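Local coordinates for ECF RNA polymerase sigma factor SigK (PDB 4NQW), which probably directs RNA polymerase to specific promoters as an extracytoplasmic function sigma factor, kept inactive by an anti-sigma factor until regulated proteolysis releases it, at residues R60-T65 against E69-E74. Residues are numbered along the deposited sequence; the frame is centred on the assembly and turned at random.
With CD (cadmium ion), chain E.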
loop_
_atom_site.group_PDB
_atom_site.type_symbol
_atom_site.label_atom_id
_atom_site.label_comp_id
_atom_site.label_asym_id
_atom_site.label_seq_id
_atom_site.Cartn_x
_atom_site.Cartn_y
_atom_site.Cartn_z
ATOM N N ARG A 60 -1.604 6.108 -10.866
ATOM C CA ARG A 60 -0.924 7.209 -10.198
ATOM C C ARG A 60 0.592 7.013 -10.152
ATOM O O ARG A 60 1.347 7.952 -10.406
ATOM C CB ARG A 60 -1.478 7.388 -8.777
ATOM C CG ARG A 60 -0.834 8.503 -7.969
ATOM C CD ARG A 60 -1.038 9.869 -8.609
ATOM N NE ARG A 60 0.213 10.630 -8.640
ATOM C CZ ARG A 60 0.575 11.566 -7.761
ATOM N NH1 ARG A 60 -0.216 11.907 -6.744
ATOM N NH2 ARG A 60 1.746 12.176 -7.908
ATOM N N VAL A 61 1.028 5.794 -9.837
ATOM C CA VAL A 61 2.453 5.487 -9.682
ATOM C C VAL A 61 3.155 5.350 -11.035
ATOM O O VAL A 61 4.207 5.950 -11.251
ATOM C CB VAL A 61 2.669 4.200 -8.851
ATOM C CG1 VAL A 61 4.147 3.838 -8.778
ATOM C CG2 VAL A 61 2.108 4.374 -7.447
ATOM N N LEU A 62 2.570 4.568 -11.937
ATOM C CA LEU A 62 3.193 4.271 -13.233
ATOM C C LEU A 62 2.935 5.340 -14.299
ATOM O O LEU A 62 3.814 5.617 -15.116
ATOM C CB LEU A 62 2.717 2.909 -13.749
ATOM C CG LEU A 62 2.841 1.724 -12.787
ATOM C CD1 LEU A 62 2.393 0.443 -13.471
ATOM C CD2 LEU A 62 4.261 1.573 -12.263
ATOM N N ARG A 63 1.732 5.923 -14.289
ATOM C CA ARG A 63 1.304 6.930 -15.283
ATOM C C ARG A 63 1.438 6.428 -16.722
ATOM O O ARG A 63 1.956 7.128 -17.596
ATOM C CB ARG A 63 2.067 8.247 -15.113
ATOM C CG ARG A 63 1.934 8.878 -13.735
ATOM C CD ARG A 63 3.182 9.666 -13.375
ATOM N NE ARG A 63 4.374 8.823 -13.459
ATOM C CZ ARG A 63 5.627 9.261 -13.372
ATOM N NH1 ARG A 63 5.887 10.554 -13.189
ATOM N NH2 ARG A 63 6.631 8.397 -13.472
ATOM N N ASP A 64 0.970 5.207 -16.949
ATOM C CA ASP A 64 0.949 4.606 -18.273
ATOM C C ASP A 64 -0.205 3.615 -18.294
ATOM O O ASP A 64 -0.218 2.667 -17.510
ATOM C CB ASP A 64 2.280 3.905 -18.556
ATOM C CG ASP A 64 2.421 3.472 -20.006
ATOM O OD1 ASP A 64 1.793 2.463 -20.394
ATOM O OD2 ASP A 64 3.176 4.133 -20.753
ATOM N N THR A 65 -1.177 3.848 -19.175
ATOM C CA THR A 65 -2.382 3.019 -19.238
ATOM C C THR A 65 -2.046 1.553 -19.493
ATOM O O THR A 65 -2.550 0.672 -18.801
ATOM C CB THR A 65 -3.349 3.500 -20.343
ATOM O OG1 THR A 65 -3.625 4.896 -20.172
ATOM C CG2 THR A 65 -4.661 2.728 -20.291
ATOM N N GLU A 69 -2.615 -1.442 -16.720
ATOM C CA GLU A 69 -3.527 -2.557 -16.956
ATOM C C GLU A 69 -2.846 -3.893 -16.656
ATOM O O GLU A 69 -3.390 -4.724 -15.930
ATOM C CB GLU A 69 -4.041 -2.539 -18.399
ATOM C CG GLU A 69 -5.006 -1.401 -18.692
ATOM C CD GLU A 69 -5.421 -1.320 -20.155
ATOM O OE1 GLU A 69 -5.052 -2.212 -20.951
ATOM O OE2 GLU A 69 -6.128 -0.356 -20.517
ATOM N N GLU A 70 -1.652 -4.089 -17.206
ATOM C CA GLU A 70 -0.908 -5.335 -17.001
ATOM C C GLU A 70 -0.534 -5.561 -15.534
ATOM O O GLU A 70 -0.622 -6.681 -15.034
ATOM C CB GLU A 70 0.348 -5.362 -17.871
ATOM C CG GLU A 70 0.045 -5.431 -19.359
ATOM C CD GLU A 70 1.287 -5.571 -20.216
ATOM O OE1 GLU A 70 2.411 -5.543 -19.671
ATOM O OE2 GLU A 70 1.133 -5.712 -21.445
ATOM N N THR A 71 -0.117 -4.496 -14.855
ATOM C CA THR A 71 0.220 -4.569 -13.435
ATOM C C THR A 71 -1.009 -4.927 -12.596
ATOM O O THR A 71 -0.918 -5.743 -11.682
ATOM C CB THR A 71 0.817 -3.240 -12.936
ATOM O OG1 THR A 71 1.933 -2.880 -13.758
ATOM C CG2 THR A 71 1.269 -3.346 -11.484
ATOM N N THR A 72 -2.152 -4.323 -12.917
ATOM C CA THR A 72 -3.407 -4.617 -12.220
ATOM C C THR A 72 -3.798 -6.093 -12.360
ATOM O O THR A 72 -4.276 -6.697 -11.401
ATOM C CB THR A 72 -4.554 -3.703 -12.707
ATOM O OG1 THR A 72 -4.219 -2.336 -12.438
ATOM C CG2 THR A 72 -5.863 -4.034 -12.001
ATOM N N GLN A 73 -3.586 -6.665 -13.545
ATOM C CA GLN A 73 -3.810 -8.097 -13.771
ATOM C C GLN A 73 -2.918 -8.950 -12.883
ATOM O O GLN A 73 -3.384 -9.903 -12.259
ATOM C CB GLN A 73 -3.530 -8.477 -15.225
ATOM C CG GLN A 73 -4.591 -8.049 -16.213
ATOM C CD GLN A 73 -4.277 -8.533 -17.616
ATOM O OE1 GLN A 73 -3.201 -8.260 -18.150
ATOM N NE2 GLN A 73 -5.207 -9.260 -18.216
ATOM N N GLU A 74 -1.630 -8.615 -12.853
ATOM C CA GLU A 74 -0.667 -9.324 -12.015
ATOM C C GLU A 74 -1.101 -9.290 -10.553
ATOM O O GLU A 74 -0.979 -10.286 -9.844
ATOM C CB GLU A 74 0.731 -8.715 -12.157
ATOM C CG GLU A 74 1.409 -8.993 -13.490
ATOM C CD GLU A 74 2.746 -8.282 -13.644
ATOM O OE1 GLU A 74 3.210 -7.632 -12.681
ATOM O OE2 GLU A 74 3.337 -8.373 -14.740
HETATM CD CD CD E . -6.933 -1.097 -22.681
HETATM O O HOH W 1 -6.925 1.427 -22.985
HETATM O O HOH W 2 -9.351 -0.028 -23.130
#
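Thr-65 and Glu-69 lie one helical turn apart, and Glu-69 N donates to Thr-65 O at 3.0 Å with an N-H...O angle of 154°, the first-turn bond of helix 65-82. From there the Glu-69 side chain climbs alongside Thr-65. Its CB starts 3.6 Å from Thr-65 O, and CG, set beside the backbone N (chi1 -70°), passes the same oxygen at 3.2 Å. Beyond CG the chain is extended (chi2 175°), which carries CD past the carbonyl to the carboxylate. There OE2 meets the methyl CG2 of Thr-65 at 3.4 Å and binds the cadmium ion at 2.4 Å, while OE1 binds the same ion at a longer 2.8 Å. This uneven bidentate grip should fix the rotation of the carboxylate; two waters and a polar side chain of a neighbouring protein chain add to the metal's shell.

Further along the two helices, Leu-62, the last residue of helix 42-62, and Thr-71 approach tip to tip, with Leu-62 CD1 3.4 Å from Thr-71 OG1. That hydroxyl has its main polar partner in Tyr-67 O, so the leucine methyl simply packs against it. Leu-62 also touches Arg-108 and Val-109 of helix 93-111. Between the helices, Arg-63 turns the chain with positive phi, and Asp-64 is the N-cap of helix 65-82, its OD1 accepting from Tyr-67 N. The whole is a helix-helix corner with a two-residue connection in the all-helical sigma-70 domain 2, leading into the Glu-70 to Gln-73 motif that contacts the polymerase core subunit RpoC.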